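Local atomic coordinates of ZYRO0G01672p (Zygosaccharomyces rouxii, PDB entry 4U8T), a protein that binds RNA carrying N6-methyladenosine through its YTH domain and probably acts as a reader of that mark in mRNA. Residues A[56-61]-A[71-76]. Sequence-based numbering, arbitrary orientation.
Sequences KRLSEA and IYLLFS. With nucleotides of chain G.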
ATOM      1  N   LYS A  56       3.640  -4.187 -13.494  1.00 23.02           N
ATOM      2  CA  LYS A  56       3.880  -3.363 -14.666  1.00 21.22           C
ATOM      3  C   LYS A  56       3.299  -1.975 -14.439  1.00 24.18           C
ATOM      4  O   LYS A  56       3.912  -0.970 -14.782  1.00 20.23           O
ATOM      5  CB  LYS A  56       3.278  -4.029 -15.907  1.00 20.36           C
ATOM      6  CG  LYS A  56       3.459  -3.258 -17.215  1.00 26.49           C
ATOM      7  CD  LYS A  56       3.273  -4.155 -18.427  1.00 32.45           C
ATOM      8  CE  LYS A  56       2.344  -3.548 -19.467  1.00 31.81           C
ATOM      9  NZ  LYS A  56       2.873  -2.283 -20.019  1.00 28.61           N
ATOM     10  N   ARG A  57       2.135  -1.941 -13.800  1.00 19.35           N
ATOM     11  CA  ARG A  57       1.448  -0.711 -13.515  1.00 19.33           C
ATOM     12  C   ARG A  57       2.223   0.141 -12.506  1.00 22.16           C
ATOM     13  O   ARG A  57       2.413   1.338 -12.702  1.00 21.20           O
ATOM     14  CB  ARG A  57       0.037  -1.028 -13.016  1.00 17.75           C
ATOM     15  CG  ARG A  57      -0.814   0.168 -12.722  1.00 12.65           C
ATOM     16  CD  ARG A  57      -2.244  -0.189 -12.464  1.00 17.57           C
ATOM     17  NE  ARG A  57      -2.901  -0.730 -13.642  1.00 15.50           N
ATOM     18  CZ  ARG A  57      -3.205  -2.006 -13.811  1.00 16.88           C
ATOM     19  NH1 ARG A  57      -2.918  -2.884 -12.872  1.00 19.20           N
ATOM     20  NH2 ARG A  57      -3.793  -2.400 -14.923  1.00 16.67           N
ATOM     21  N   LEU A  58       2.682  -0.483 -11.437  1.00 19.31           N
ATOM     22  CA  LEU A  58       3.433   0.199 -10.409  1.00 18.97           C
ATOM     23  C   LEU A  58       4.800   0.625 -10.906  1.00 21.90           C
ATOM     24  O   LEU A  58       5.289   1.685 -10.572  1.00 22.74           O
ATOM     25  CB  LEU A  58       3.581  -0.697  -9.181  1.00 22.26           C
ATOM     26  CG  LEU A  58       2.344  -1.103  -8.379  1.00 16.57           C
ATOM     27  CD1 LEU A  58       2.734  -2.049  -7.281  1.00 16.56           C
ATOM     28  CD2 LEU A  58       1.638   0.090  -7.809  1.00 12.24           C
ATOM     29  N   SER A  59       5.419  -0.221 -11.708  1.00 20.79           N
ATOM     30  CA  SER A  59       6.734   0.073 -12.255  1.00 20.21           C
ATOM     31  C   SER A  59       6.656   1.311 -13.122  1.00 23.19           C
ATOM     32  O   SER A  59       7.475   2.214 -13.011  1.00 27.63           O
ATOM     33  CB  SER A  59       7.263  -1.128 -13.029  1.00 23.65           C
ATOM     34  OG  SER A  59       8.496  -0.857 -13.629  1.00 31.76           O
ATOM     35  N   GLU A  60       5.651   1.358 -13.980  1.00 24.54           N
ATOM     36  CA  GLU A  60       5.467   2.497 -14.854  1.00 23.84           C
ATOM     37  C   GLU A  60       5.160   3.771 -14.091  1.00 25.00           C
ATOM     38  O   GLU A  60       5.680   4.809 -14.433  1.00 26.93           O
ATOM     39  CB  GLU A  60       4.390   2.199 -15.872  1.00 18.75           C
ATOM     40  CG  GLU A  60       4.879   1.243 -16.935  1.00 27.35           C
ATOM     41  CD  GLU A  60       3.806   0.794 -17.872  1.00 30.48           C
ATOM     42  OE1 GLU A  60       2.675   1.289 -17.752  1.00 33.59           O
ATOM     43  OE2 GLU A  60       4.100  -0.057 -18.733  1.00 38.30           O
ATOM     44  N   ALA A  61       4.331   3.701 -13.055  1.00 25.33           N
ATOM     45  CA  ALA A  61       4.014   4.890 -12.276  1.00 22.65           C
ATOM     46  C   ALA A  61       5.214   5.417 -11.512  1.00 25.93           C
ATOM     47  O   ALA A  61       5.383   6.615 -11.375  1.00 28.96           O
ATOM     48  CB  ALA A  61       2.897   4.603 -11.322  1.00 17.17           C
ATOM     49  N   ILE A  71       5.506   7.142  -4.307  1.00 26.99           N
ATOM     50  CA  ILE A  71       4.308   6.329  -4.499  1.00 24.54           C
ATOM     51  C   ILE A  71       3.940   5.653  -3.192  1.00 21.67           C
ATOM     52  O   ILE A  71       4.721   4.914  -2.617  1.00 22.39           O
ATOM     53  CB  ILE A  71       4.485   5.266  -5.606  1.00 20.91           C
ATOM     54  CG1 ILE A  71       4.373   5.917  -6.974  1.00 22.25           C
ATOM     55  CG2 ILE A  71       3.424   4.205  -5.509  1.00 19.51           C
ATOM     56  CD1 ILE A  71       4.383   4.973  -8.061  1.00 26.00           C
ATOM     57  N   TYR A  72       2.740   5.952  -2.716  1.00 22.01           N
ATOM     58  CA  TYR A  72       2.226   5.392  -1.481  1.00 16.96           C
ATOM     59  C   TYR A  72       1.380   4.169  -1.773  1.00 18.19           C
ATOM     60  O   TYR A  72       0.610   4.123  -2.710  1.00 17.43           O
ATOM     61  CB  TYR A  72       1.423   6.430  -0.728  1.00 17.40           C
ATOM     62  CG  TYR A  72       2.274   7.551  -0.211  1.00 25.16           C
ATOM     63  CD1 TYR A  72       2.576   8.635  -1.009  1.00 24.49           C
ATOM     64  CD2 TYR A  72       2.778   7.529   1.077  1.00 20.69           C
ATOM     65  CE1 TYR A  72       3.358   9.647  -0.547  1.00 24.22           C
ATOM     66  CE2 TYR A  72       3.548   8.526   1.538  1.00 24.49           C
ATOM     67  CZ  TYR A  72       3.839   9.597   0.727  1.00 28.52           C
ATOM     68  OH  TYR A  72       4.623  10.624   1.192  1.00 27.60           O
ATOM     69  N   LEU A  73       1.570   3.164  -0.943  1.00 18.86           N
ATOM     70  CA  LEU A  73       0.842   1.923  -1.043  1.00 16.45           C
ATOM     71  C   LEU A  73      -0.013   1.758   0.199  1.00 19.70           C
ATOM     72  O   LEU A  73       0.486   1.769   1.308  1.00 19.28           O
ATOM     73  CB  LEU A  73       1.810   0.755  -1.207  1.00 16.50           C
ATOM     74  CG  LEU A  73       2.858   0.838  -2.319  1.00 18.59           C
ATOM     75  CD1 LEU A  73       3.833  -0.297  -2.188  1.00 17.91           C
ATOM     76  CD2 LEU A  73       2.187   0.786  -3.686  1.00 18.84           C
ATOM     77  N   LEU A  74      -1.309   1.612   0.004  1.00 14.04           N
ATOM     78  CA  LEU A  74      -2.215   1.438   1.111  1.00 14.58           C
ATOM     79  C   LEU A  74      -2.633  -0.016   1.155  1.00 17.73           C
ATOM     80  O   LEU A  74      -3.325  -0.477   0.280  1.00 21.05           O
ATOM     81  CB  LEU A  74      -3.413   2.385   0.964  1.00 17.44           C
ATOM     82  CG  LEU A  74      -3.097   3.848   0.544  1.00 22.64           C
ATOM     83  CD1 LEU A  74      -4.335   4.708   0.538  1.00 22.41           C
ATOM     84  CD2 LEU A  74      -2.043   4.539   1.376  1.00 17.52           C
ATOM     85  N   PHE A  75      -2.147  -0.753   2.144  1.00 15.54           N
ATOM     86  CA  PHE A  75      -2.330  -2.195   2.211  1.00 14.50           C
ATOM     87  C   PHE A  75      -3.654  -2.647   2.849  1.00 18.66           C
ATOM     88  O   PHE A  75      -4.124  -2.101   3.822  1.00 17.53           O
ATOM     89  CB  PHE A  75      -1.190  -2.831   2.974  1.00 14.14           C
ATOM     90  CG  PHE A  75       0.053  -3.026   2.182  1.00 11.52           C
ATOM     91  CD1 PHE A  75       0.883  -1.972   1.894  1.00 10.61           C
ATOM     92  CD2 PHE A  75       0.427  -4.285   1.770  1.00 11.84           C
ATOM     93  CE1 PHE A  75       2.027  -2.169   1.198  1.00  9.98           C
ATOM     94  CE2 PHE A  75       1.563  -4.476   1.057  1.00 16.46           C
ATOM     95  CZ  PHE A  75       2.370  -3.422   0.774  1.00 11.41           C
ATOM     96  N   SER A  76      -4.223  -3.698   2.295  1.00 19.21           N
ATOM     97  CA  SER A  76      -5.462  -4.255   2.779  1.00 16.64           C
ATOM     98  C   SER A  76      -5.516  -5.735   2.492  1.00 16.36           C
ATOM     99  O   SER A  76      -5.365  -6.142   1.355  1.00 20.83           O
ATOM    100  CB  SER A  76      -6.627  -3.558   2.105  1.00 14.93           C
ATOM    101  OG  SER A  76      -7.814  -4.274   2.269  1.00 16.25           O
TER
ATOM    102  P     G G   3      -5.786 -13.338 -15.431  1.00 34.78           P
ATOM    103  OP1   G G   3      -6.370 -14.628 -15.072  1.00 33.58           O
ATOM    104  OP2   G G   3      -6.594 -12.238 -15.965  1.00 28.78           O
ATOM    105  O5'   G G   3      -5.174 -12.876 -14.058  1.00 34.58           O
ATOM    106  C5'   G G   3      -4.276 -11.794 -13.977  1.00 21.23           C
ATOM    107  C4'   G G   3      -4.140 -11.330 -12.552  1.00 18.75           C
ATOM    108  O4'   G G   3      -3.557 -10.009 -12.586  1.00 20.21           O
ATOM    109  C3'   G G   3      -5.476 -11.174 -11.836  1.00 17.22           C
ATOM    110  O3'   G G   3      -5.271 -11.285 -10.442  1.00 24.84           O
ATOM    111  C2'   G G   3      -5.842  -9.743 -12.145  1.00 17.52           C
ATOM    112  O2'   G G   3      -6.738  -9.166 -11.234  1.00 24.02           O
ATOM    113  C1'   G G   3      -4.481  -9.070 -12.076  1.00 20.03           C
ATOM    114  N9    G G   3      -4.410  -7.837 -12.859  1.00 15.59           N
ATOM    115  C8    G G   3      -3.926  -6.640 -12.423  1.00 16.23           C
ATOM    116  N7    G G   3      -3.970  -5.707 -13.309  1.00 18.14           N
ATOM    117  C5    G G   3      -4.527  -6.338 -14.412  1.00 18.85           C
ATOM    118  C6    G G   3      -4.835  -5.844 -15.689  1.00 19.02           C
ATOM    119  O6    G G   3      -4.666  -4.723 -16.128  1.00 19.11           O
ATOM    120  N1    G G   3      -5.384  -6.818 -16.490  1.00 20.69           N
ATOM    121  C2    G G   3      -5.616  -8.107 -16.121  1.00 19.89           C
ATOM    122  N2    G G   3      -6.159  -8.923 -17.014  1.00 21.28           N
ATOM    123  N3    G G   3      -5.334  -8.571 -14.951  1.00 19.43           N
ATOM    124  C4    G G   3      -4.794  -7.651 -14.151  1.00 17.10           C
TER
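Helix residues 56-61 and strand 71-76, which meet at A61 and I71, run roughly antiparallel, their N-to-C directions 149° apart and their axes 10.6 Å apart at closest approach. The contact illustrates how a helix can lean on a sheet with one flank while a residue outside that interface reads a nucleotide. No hydrogen bond joins the two segments. I71 carries CG1 anti to its carbonyl carbon, and an extended chi2 sends CD1 to the helix, where it lies 3.6 Å from A61 CB and meets the carbonyl carbon C of A61 as well. One turn back, L58 meets L73 methyl to methyl, CD2 to CD2 at 4.2 Å. F112 of strand 111-123 touches both leucines, and F29 of strand 27-33 also packs on L58, extending this apolar layer over the central sheet of the YTH domain.

R57 turns instead to G3 of chain G. With CG anti to the backbone N (chi1 -178°) and a bend at chi3, its guanidinium meets the Hoogsteen edge of the guanine. NH1 donates to N7 of G3 at 3.0 Å, nearly straight at 170°, while NH2 reaches O6 of G3 at 2.8 Å along a more bent path. NH1 is also hydrogen-bonded to T146 OG1, which helps fix the group's rotation. A leucine in its place would probably leave N7 and O6 of the guanine without these donors and weaken the hold on this nucleotide. The pairing is consistent with a preference for guanine at this position, since adenine would offer an amino group in place of O6; the helix that carries this bidentate pair meets strand 71-76 through apolar contacts alone.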